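Local atomic coordinates of PurR transcriptional regulator (Vibrio parahaemolyticus, PDB entry 3D8U), a protein that probably acts as a LacI/PurR-type transcriptional regulator that binds specific DNA sites and controls gene expression. Residues Ala61-His70 against Thr83-Ser93; Phe125-Leu135 against Phe156-Leu167. All coordinates share one frame; numbering follows the deposited sequence.

Contact 1 (Ala61-His70 against Thr83-Ser93)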
loop_
_atom_site.group_PDB
_atom_site.type_symbol
_atom_site.label_atom_id
_atom_site.label_comp_id
_atom_site.label_asym_id
_atom_site.label_seq_id
_atom_site.Cartn_x
_atom_site.Cartn_y
_atom_site.Cartn_z
ATOM N N ALA B 61 -1.513 -19.996 -22.216
ATOM C CA ALA B 61 -2.621 -19.744 -21.283
ATOM C C ALA B 61 -3.394 -18.470 -21.630
ATOM O O ALA B 61 -3.636 -18.191 -22.808
ATOM C CB ALA B 61 -2.143 -19.747 -19.833
ATOM N N GLY B 62 -3.793 -17.717 -20.606
ATOM C CA GLY B 62 -4.435 -16.423 -20.791
ATOM C C GLY B 62 -3.706 -15.350 -20.012
ATOM O O GLY B 62 -2.853 -15.649 -19.180
ATOM N N VAL B 63 -4.046 -14.095 -20.279
ATOM C CA VAL B 63 -3.437 -12.963 -19.593
ATOM C C VAL B 63 -4.515 -12.014 -19.065
ATOM O O VAL B 63 -5.563 -11.848 -19.690
ATOM C CB VAL B 63 -2.427 -12.224 -20.519
ATOM C CG1 VAL B 63 -3.018 -11.987 -21.907
ATOM C CG2 VAL B 63 -1.930 -10.920 -19.893
ATOM N N VAL B 64 -4.258 -11.397 -17.913
ATOM C CA VAL B 64 -5.246 -10.514 -17.285
ATOM C C VAL B 64 -4.666 -9.130 -17.015
ATOM O O VAL B 64 -3.566 -9.006 -16.479
ATOM C CB VAL B 64 -5.887 -11.162 -16.021
ATOM C CG1 VAL B 64 -4.869 -11.966 -15.260
ATOM C CG2 VAL B 64 -6.525 -10.126 -15.122
ATOM N N LEU B 65 -5.421 -8.103 -17.410
ATOM C CA LEU B 65 -4.937 -6.722 -17.429
ATOM C C LEU B 65 -5.870 -5.725 -16.754
ATOM O O LEU B 65 -7.094 -5.832 -16.850
ATOM C CB LEU B 65 -4.717 -6.260 -18.868
ATOM C CG LEU B 65 -3.721 -7.009 -19.747
ATOM C CD1 LEU B 65 -3.548 -6.234 -21.033
ATOM C CD2 LEU B 65 -2.384 -7.195 -19.049
ATOM N N PHE B 66 -5.271 -4.738 -16.099
ATOM C CA PHE B 66 -6.017 -3.663 -15.480
ATOM C C PHE B 66 -6.230 -2.530 -16.468
ATOM O O PHE B 66 -5.397 -2.303 -17.346
ATOM C CB PHE B 66 -5.260 -3.169 -14.258
ATOM C CG PHE B 66 -5.357 -4.090 -13.094
ATOM C CD1 PHE B 66 -6.078 -3.725 -11.965
ATOM C CD2 PHE B 66 -4.751 -5.338 -13.129
ATOM C CE1 PHE B 66 -6.189 -4.583 -10.866
ATOM C CE2 PHE B 66 -4.862 -6.212 -12.044
ATOM C CZ PHE B 66 -5.583 -5.828 -10.907
ATOM N N GLY B 67 -7.358 -1.832 -16.329
ATOM C CA GLY B 67 -7.679 -0.677 -17.173
ATOM C C GLY B 67 -8.117 -1.042 -18.579
ATOM O O GLY B 67 -7.797 -2.113 -19.091
ATOM N N SER B 68 -8.858 -0.141 -19.209
ATOM C CA SER B 68 -9.334 -0.368 -20.561
ATOM C C SER B 68 -8.389 0.234 -21.588
ATOM O O SER B 68 -8.294 -0.271 -22.706
ATOM C CB SER B 68 -10.735 0.209 -20.737
ATOM O OG SER B 68 -11.053 0.332 -22.115
ATOM N N GLU B 69 -7.708 1.318 -21.215
ATOM C CA GLU B 69 -6.786 2.011 -22.118
ATOM C C GLU B 69 -5.540 1.163 -22.333
ATOM O O GLU B 69 -4.900 0.760 -21.361
ATOM C CB GLU B 69 -6.407 3.386 -21.564
ATOM N N HIS B 70 -5.222 0.872 -23.600
ATOM C CA HIS B 70 -4.069 0.021 -23.969
ATOM C C HIS B 70 -3.371 0.451 -25.262
ATOM O O HIS B 70 -3.485 1.603 -25.680
ATOM C CB HIS B 70 -4.463 -1.462 -24.027
ATOM C CG HIS B 70 -5.020 -1.980 -22.740
ATOM N ND1 HIS B 70 -4.247 -2.155 -21.612
ATOM C CD2 HIS B 70 -6.280 -2.331 -22.391
ATOM C CE1 HIS B 70 -5.005 -2.602 -20.627
ATOM N NE2 HIS B 70 -6.244 -2.714 -21.074
ATOM N N THR B 83 -5.375 -16.021 -27.532
ATOM C CA THR B 83 -5.459 -16.345 -26.108
ATOM C C THR B 83 -6.410 -15.382 -25.401
ATOM O O THR B 83 -6.570 -14.241 -25.845
ATOM C CB THR B 83 -4.082 -16.273 -25.425
ATOM O OG1 THR B 83 -3.487 -14.998 -25.686
ATOM C CG2 THR B 83 -3.167 -17.388 -25.930
ATOM N N PRO B 84 -7.037 -15.836 -24.298
ATOM C CA PRO B 84 -8.083 -15.078 -23.590
ATOM C C PRO B 84 -7.557 -13.951 -22.687
ATOM O O PRO B 84 -6.471 -14.070 -22.114
ATOM C CB PRO B 84 -8.788 -16.153 -22.742
ATOM C CG PRO B 84 -8.120 -17.487 -23.104
ATOM C CD PRO B 84 -6.784 -17.133 -23.645
ATOM N N VAL B 85 -8.349 -12.881 -22.565
ATOM C CA VAL B 85 -7.977 -11.661 -21.825
ATOM C C VAL B 85 -9.049 -11.208 -20.828
ATOM O O VAL B 85 -10.244 -11.167 -21.159
ATOM C CB VAL B 85 -7.674 -10.456 -22.777
ATOM C CG1 VAL B 85 -6.203 -10.394 -23.155
ATOM C CG2 VAL B 85 -8.551 -10.507 -24.023
ATOM N N LEU B 86 -8.610 -10.850 -19.619
ATOM C CA LEU B 86 -9.506 -10.278 -18.600
ATOM C C LEU B 86 -9.092 -8.864 -18.149
ATOM O O LEU B 86 -8.111 -8.680 -17.421
ATOM C CB LEU B 86 -9.623 -11.207 -17.380
ATOM C CG LEU B 86 -10.881 -11.191 -16.489
ATOM C CD1 LEU B 86 -10.610 -11.937 -15.195
ATOM C CD2 LEU B 86 -11.373 -9.805 -16.164
ATOM N N GLU B 87 -9.852 -7.865 -18.578
ATOM C CA GLU B 87 -9.638 -6.512 -18.093
ATOM C C GLU B 87 -10.275 -6.357 -16.721
ATOM O O GLU B 87 -11.435 -6.702 -16.529
ATOM C CB GLU B 87 -10.185 -5.495 -19.096
ATOM C CG GLU B 87 -9.186 -5.175 -20.221
ATOM C CD GLU B 87 -9.833 -4.642 -21.501
ATOM O OE1 GLU B 87 -10.953 -5.089 -21.853
ATOM O OE2 GLU B 87 -9.199 -3.793 -22.172
ATOM N N ILE B 88 -9.504 -5.892 -15.749
ATOM C CA ILE B 88 -10.102 -5.428 -14.508
ATOM C C ILE B 88 -10.439 -3.982 -14.801
ATOM O O ILE B 88 -9.603 -3.086 -14.650
ATOM C CB ILE B 88 -9.178 -5.536 -13.277
ATOM C CG1 ILE B 88 -8.430 -6.883 -13.242
ATOM C CG2 ILE B 88 -9.966 -5.291 -11.999
ATOM C CD1 ILE B 88 -9.312 -8.161 -13.285
ATOM N N ALA B 89 -11.665 -3.787 -15.271
ATOM C CA ALA B 89 -12.111 -2.529 -15.816
ATOM C C ALA B 89 -13.643 -2.525 -15.900
ATOM O O ALA B 89 -14.263 -3.595 -15.880
ATOM C CB ALA B 89 -11.480 -2.298 -17.193
ATOM N N GLU B 90 -14.227 -1.322 -15.984
ATOM C CA GLU B 90 -15.681 -1.125 -15.950
ATOM C C GLU B 90 -16.274 -1.451 -17.296
ATOM O O GLU B 90 -17.200 -2.248 -17.404
ATOM C CB GLU B 90 -16.022 0.325 -15.581
ATOM C CG GLU B 90 -15.425 0.774 -14.240
ATOM C CD GLU B 90 -15.587 2.261 -13.947
ATOM O OE1 GLU B 90 -14.786 3.067 -14.478
ATOM O OE2 GLU B 90 -16.496 2.612 -13.162
ATOM N N LEU B 91 -15.732 -0.801 -18.315
ATOM C CA LEU B 91 -16.033 -1.100 -19.699
ATOM C C LEU B 91 -14.813 -1.824 -20.264
ATOM O O LEU B 91 -13.706 -1.687 -19.723
ATOM C CB LEU B 91 -16.347 0.194 -20.467
ATOM C CG LEU B 91 -15.260 1.154 -20.994
ATOM C CD1 LEU B 91 -15.922 2.415 -21.591
ATOM C CD2 LEU B 91 -14.193 1.541 -19.953
ATOM N N SER B 92 -15.010 -2.598 -21.328
ATOM C CA SER B 92 -13.923 -3.393 -21.898
ATOM C C SER B 92 -13.648 -3.089 -23.372
ATOM O O SER B 92 -14.547 -3.174 -24.213
ATOM C CB SER B 92 -14.203 -4.881 -21.710
ATOM O OG SER B 92 -15.250 -5.299 -22.561
ATOM N N SER B 93 -12.398 -2.746 -23.675
ATOM C CA SER B 93 -11.958 -2.506 -25.047
ATOM C C SER B 93 -12.068 -3.793 -25.859
ATOM O O SER B 93 -12.345 -4.852 -25.296
ATOM C CB SER B 93 -10.519 -1.983 -25.061
ATOM O OG SER B 93 -9.625 -2.888 -24.430
#
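V63-F66 and V85-I88 run parallel in one sheet, their axes 4.4 Å apart and crossing at -21°, and a ladder of alternating bonds joins them: V63 N to P84 O, L86 N to V63 O, L65 N to L86 O (2.8 Å), I88 N to L65 O and G67 N to I88 O. The side chains alternate between two faces. On one lie V64, L86, F66 and I88. I88 sets its CG1 over the middle of the F66 ring, 3.7 Å from the centroid, a CH-pi contact made over the ring face. Its CG1 is placed anti to the carbonyl carbon (chi1 -44°), which carries the chain across the ring, while CD1 reaches V64 CG2 at 3.9 Å. On the opposite face V63 and V85 lie side by side, CG1 to CG1 at 3.8 Å; the branched valines suit extended backbone and fill the sheet surface close to the main chain.

Beyond the strands the contact turns polar. G67 has a positive phi, which glycine adopts readily as the chain leaves the sheet. E87 extends its carboxylate past G67 O, and S93 OG lies close to E87 OE2, at a spacing too short to be taken at face value. The H70 ring brings CD2 to 3.3 Å from the same OE2, with ring and carboxylate planes 24° apart, and S93 OG lies in plane at the ring edge. H70 also makes a weak bond from NE2 to G67 O, while ND1 is paired with E48.

Helix 72-80 makes the beta-alpha-beta crossover between the strands. Strand 6-10 flanks 63-66, strand 98-100 flanks 85-88, F21 meets the F66 ring edge-to-face, and helix 236-251 packs on P84, L86 and I88.

Contact 2 (Phe125-Leu135 against Phe156-Leu167)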
loop_
_atom_site.group_PDB
_atom_site.type_symbol
_atom_site.label_atom_id
_atom_site.label_comp_id
_atom_site.label_asym_id
_atom_site.label_seq_id
_atom_site.Cartn_x
_atom_site.Cartn_y
_atom_site.Cartn_z
ATOM N N PHE B 125 -15.206 18.103 -3.175
ATOM C CA PHE B 125 -14.633 16.828 -3.595
ATOM C C PHE B 125 -13.124 16.939 -3.698
ATOM O O PHE B 125 -12.605 17.887 -4.297
ATOM C CB PHE B 125 -15.199 16.484 -4.974
ATOM C CG PHE B 125 -14.741 15.173 -5.528
ATOM C CD1 PHE B 125 -15.471 14.007 -5.282
ATOM C CD2 PHE B 125 -13.613 15.103 -6.344
ATOM C CE1 PHE B 125 -15.077 12.777 -5.834
ATOM C CE2 PHE B 125 -13.196 13.868 -6.906
ATOM C CZ PHE B 125 -13.927 12.709 -6.648
ATOM N N ILE B 126 -12.411 15.969 -3.168
ATOM C CA ILE B 126 -10.997 15.940 -3.417
ATOM C C ILE B 126 -10.650 14.562 -3.939
ATOM O O ILE B 126 -10.952 13.568 -3.291
ATOM C CB ILE B 126 -10.215 16.230 -2.136
ATOM C CG1 ILE B 126 -10.541 17.622 -1.602
ATOM C CG2 ILE B 126 -8.749 16.164 -2.397
ATOM C CD1 ILE B 126 -10.211 17.776 -0.119
ATOM N N GLY B 127 -10.007 14.496 -5.098
ATOM C CA GLY B 127 -9.527 13.208 -5.614
ATOM C C GLY B 127 -8.197 13.224 -6.346
ATOM O O GLY B 127 -7.715 14.284 -6.751
ATOM N N ALA B 128 -7.586 12.057 -6.529
ATOM C CA ALA B 128 -6.338 12.021 -7.291
ATOM C C ALA B 128 -6.225 10.938 -8.334
ATOM O O ALA B 128 -7.141 10.157 -8.558
ATOM C CB ALA B 128 -5.171 11.963 -6.374
ATOM N N ARG B 129 -5.038 10.876 -8.929
ATOM C CA ARG B 129 -4.781 10.192 -10.212
ATOM C C ARG B 129 -5.970 10.401 -11.147
ATOM O O ARG B 129 -6.541 9.461 -11.674
ATOM C CB ARG B 129 -4.299 8.727 -10.078
ATOM C CG ARG B 129 -4.715 7.976 -8.837
ATOM C CD ARG B 129 -6.136 7.452 -8.934
ATOM N NE ARG B 129 -6.203 6.076 -9.448
ATOM C CZ ARG B 129 -7.276 5.548 -10.043
ATOM N NH1 ARG B 129 -8.385 6.283 -10.215
ATOM N NH2 ARG B 129 -7.237 4.288 -10.487
ATOM N N GLY B 130 -6.298 11.681 -11.327
ATOM C CA GLY B 130 -7.466 12.131 -12.057
ATOM C C GLY B 130 -7.233 12.381 -13.528
ATOM O O GLY B 130 -8.008 13.098 -14.176
ATOM N N ASN B 131 -6.152 11.807 -14.042
ATOM C CA ASN B 131 -5.936 11.695 -15.473
ATOM C C ASN B 131 -6.198 10.231 -15.842
ATOM O O ASN B 131 -6.390 9.905 -17.020
ATOM C CB ASN B 131 -4.515 12.146 -15.879
ATOM C CG ASN B 131 -4.152 13.602 -15.396
ATOM O OD1 ASN B 131 -3.172 14.189 -15.875
ATOM N ND2 ASN B 131 -4.918 14.157 -14.446
ATOM N N HIS B 132 -6.199 9.357 -14.824
ATOM C CA HIS B 132 -6.713 7.984 -14.951
ATOM C C HIS B 132 -8.237 8.007 -14.864
ATOM O O HIS B 132 -8.793 8.853 -14.171
ATOM C CB HIS B 132 -6.137 7.030 -13.891
ATOM C CG HIS B 132 -6.554 5.604 -14.102
ATOM N ND1 HIS B 132 -7.690 5.063 -13.528
ATOM C CD2 HIS B 132 -6.032 4.628 -14.889
ATOM C CE1 HIS B 132 -7.828 3.808 -13.926
ATOM N NE2 HIS B 132 -6.838 3.520 -14.754
ATOM N N SER B 133 -8.906 7.075 -15.551
ATOM C CA SER B 133 -10.351 7.185 -15.790
ATOM C C SER B 133 -11.246 6.982 -14.568
ATOM O O SER B 133 -12.273 7.621 -14.470
ATOM C CB SER B 133 -10.800 6.321 -16.978
ATOM O OG SER B 133 -11.321 5.063 -16.567
ATOM N N THR B 134 -10.858 6.121 -13.635
ATOM C CA THR B 134 -11.643 5.930 -12.407
ATOM C C THR B 134 -11.980 7.233 -11.692
ATOM O O THR B 134 -13.088 7.440 -11.251
ATOM C CB THR B 134 -10.924 5.002 -11.423
ATOM O OG1 THR B 134 -10.715 3.747 -12.064
ATOM C CG2 THR B 134 -11.743 4.783 -10.150
ATOM N N LEU B 135 -11.022 8.124 -11.540
ATOM C CA LEU B 135 -11.376 9.312 -10.827
ATOM C C LEU B 135 -12.515 10.051 -11.547
ATOM O O LEU B 135 -13.455 10.497 -10.894
ATOM C CB LEU B 135 -10.172 10.217 -10.584
ATOM C CG LEU B 135 -10.717 11.568 -10.085
ATOM C CD1 LEU B 135 -10.975 11.575 -8.580
ATOM C CD2 LEU B 135 -9.820 12.703 -10.503
ATOM N N PHE B 156 -14.414 21.320 -6.412
ATOM C CA PHE B 156 -13.608 20.114 -6.443
ATOM C C PHE B 156 -12.134 20.395 -6.718
ATOM O O PHE B 156 -11.800 21.420 -7.350
ATOM C CB PHE B 156 -14.178 19.117 -7.444
ATOM C CG PHE B 156 -14.113 19.561 -8.850
ATOM C CD1 PHE B 156 -15.208 20.126 -9.462
ATOM C CD2 PHE B 156 -12.971 19.387 -9.596
ATOM C CE1 PHE B 156 -15.175 20.521 -10.803
ATOM C CE2 PHE B 156 -12.935 19.790 -10.955
ATOM C CZ PHE B 156 -14.046 20.340 -11.538
ATOM N N LEU B 157 -11.272 19.488 -6.244
ATOM C CA LEU B 157 -9.856 19.510 -6.572
ATOM C C LEU B 157 -9.408 18.160 -7.044
ATOM O O LEU B 157 -9.647 17.163 -6.335
ATOM C CB LEU B 157 -9.040 19.818 -5.329
ATOM C CG LEU B 157 -8.463 21.187 -5.055
ATOM C CD1 LEU B 157 -9.087 22.251 -5.939
ATOM C CD2 LEU B 157 -8.724 21.494 -3.593
ATOM N N THR B 158 -8.724 18.096 -8.187
ATOM C CA THR B 158 -8.091 16.824 -8.574
ATOM C C THR B 158 -6.617 16.971 -8.943
ATOM O O THR B 158 -6.198 18.033 -9.389
ATOM C CB THR B 158 -8.843 16.153 -9.713
ATOM O OG1 THR B 158 -9.043 17.096 -10.766
ATOM C CG2 THR B 158 -10.210 15.638 -9.240
ATOM N N THR B 159 -5.811 15.934 -8.737
ATOM C CA THR B 159 -4.455 15.953 -9.298
ATOM C C THR B 159 -4.185 14.722 -10.115
ATOM O O THR B 159 -4.800 13.673 -9.933
ATOM C CB THR B 159 -3.324 16.070 -8.242
ATOM O OG1 THR B 159 -3.296 14.904 -7.408
ATOM C CG2 THR B 159 -3.494 17.324 -7.377
ATOM N N HIS B 160 -3.247 14.857 -11.030
ATOM C CA HIS B 160 -2.754 13.711 -11.779
ATOM C C HIS B 160 -1.885 12.862 -10.840
ATOM O O HIS B 160 -1.702 11.668 -11.057
ATOM C CB HIS B 160 -2.008 14.168 -13.055
ATOM C CG HIS B 160 -1.097 15.358 -12.870
ATOM N ND1 HIS B 160 -0.003 15.590 -13.685
ATOM C CD2 HIS B 160 -1.116 16.383 -11.975
ATOM C CE1 HIS B 160 0.609 16.700 -13.300
ATOM N NE2 HIS B 160 -0.038 17.195 -12.258
ATOM N N GLU B 161 -1.406 13.483 -9.763
ATOM C CA GLU B 161 -0.602 12.788 -8.769
ATOM C C GLU B 161 -1.319 11.697 -7.974
ATOM O O GLU B 161 -2.511 11.468 -8.148
ATOM C CB GLU B 161 0.080 13.783 -7.846
ATOM C CG GLU B 161 1.528 13.992 -8.266
ATOM C CD GLU B 161 1.998 15.416 -8.030
ATOM O OE1 GLU B 161 2.552 16.016 -8.977
ATOM O OE2 GLU B 161 1.797 15.938 -6.904
ATOM N N ALA B 162 -0.560 11.020 -7.113
ATOM C CA ALA B 162 -1.073 9.906 -6.315
ATOM C C ALA B 162 -1.667 10.427 -5.012
ATOM O O ALA B 162 -1.266 11.505 -4.542
ATOM C CB ALA B 162 0.023 8.895 -6.048
ATOM N N PRO B 163 -2.628 9.664 -4.434
ATOM C CA PRO B 163 -3.385 10.066 -3.256
ATOM C C PRO B 163 -2.451 10.135 -2.064
ATOM O O PRO B 163 -1.544 9.315 -1.958
ATOM C CB PRO B 163 -4.354 8.911 -3.074
ATOM C CG PRO B 163 -3.627 7.748 -3.625
ATOM C CD PRO B 163 -3.045 8.319 -4.869
ATOM N N SER B 164 -2.661 11.113 -1.194
ATOM C CA SER B 164 -1.748 11.363 -0.124
ATOM C C SER B 164 -2.530 12.117 0.916
ATOM O O SER B 164 -3.530 12.766 0.602
ATOM C CB SER B 164 -0.624 12.240 -0.623
ATOM O OG SER B 164 -1.006 13.601 -0.566
ATOM N N SER B 165 -2.090 12.057 2.164
ATOM C CA SER B 165 -2.824 12.799 3.149
ATOM C C SER B 165 -2.462 14.254 3.061
ATOM O O SER B 165 -3.261 15.075 3.473
ATOM C CB SER B 165 -2.627 12.262 4.553
ATOM O OG SER B 165 -1.261 12.297 4.879
ATOM N N GLN B 166 -1.282 14.586 2.524
ATOM C CA GLN B 166 -0.939 16.007 2.307
ATOM C C GLN B 166 -1.985 16.606 1.374
ATOM O O GLN B 166 -2.459 17.733 1.552
ATOM C CB GLN B 166 0.443 16.212 1.689
ATOM C CG GLN B 166 0.662 17.648 1.288
ATOM C CD GLN B 166 1.947 17.879 0.525
ATOM O OE1 GLN B 166 2.584 16.951 0.023
ATOM N NE2 GLN B 166 2.347 19.137 0.434
ATOM N N LEU B 167 -2.357 15.824 0.384
ATOM C CA LEU B 167 -3.342 16.292 -0.530
ATOM C C LEU B 167 -4.675 16.598 0.178
ATOM O O LEU B 167 -5.292 17.606 -0.142
ATOM C CB LEU B 167 -3.517 15.294 -1.654
ATOM C CG LEU B 167 -3.804 15.888 -3.005
ATOM C CD1 LEU B 167 -3.953 14.761 -3.989
ATOM C CD2 LEU B 167 -5.079 16.755 -2.975
#
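F125-A128 and F156-T159 are the two parallel strands of a beta-alpha-beta unit in the periplasmic-binding-protein-like fold, with helix 133-148 as the crossover and 156-159 at the edge of its sheet within the chain. Backbone bonds hold them at an axis distance of 4.7 Å: L157 N to F125 O, G127 N to L157 O and T159 N to G127 O. Further along, the regular alternation gives way: R129 N donates to E161 O at 2.7 Å, and G130 N to T159 O at 2.9 Å. R129 enters this turn with a positive phi (37°).

Apolar contacts lie on both faces. F125 and F156 meet through their CB atoms at 3.8 Å; CG anti to the backbone N (chi1 -178°) lays the F125 ring so that its edge meets T158 CG2 and L135 CD1. F125 also packs on W142 and L139, both of the crossover helix, which F156 touches as well. G127 has only hydrogen where a side chain would meet L135, so this leucine can come down onto the strands and lie near T158. On the other face I126 CG2 slides past L167 CD2 at 3.8 Å, and L167 CD1 reaches A128 CB at 3.9 Å. Alanine suits this spot, since its single methyl meets L167 CD1, T159 OG1 and E161 O, all on one side.

Among the polar groups, the N131 amide rests against H160 CB at the surface, pointing the same way as that side chain, the amide and ring planes 10° apart. S188 OG is hydrogen-bonded to A128 N. S164 is the N-cap of helix 165-178, a serine being well able to accept a backbone N-H there: its OG takes the bond from L167 N at 2.8 Å.

Contacts 1 and 2 are beta-alpha-beta units on different parallel sheets, one in each lobe of the periplasmic-binding-protein-like fold, the first complete in sequence before the second begins. Their centres lie 24 Å apart, yet their nearest atoms come within about 5 Å without touching, because the loops that follow the strands face each other: H132 NE2 is 4.9 Å from G67 CA. Y43, just after strand 36-40 of the contact 1 sheet, meets the H132 ring, and its OH makes a weak hydrogen bond with R129 NH2. In LacI-type regulators the cleft between such lobes receives the effector, so both loop sets probably border that pocket here.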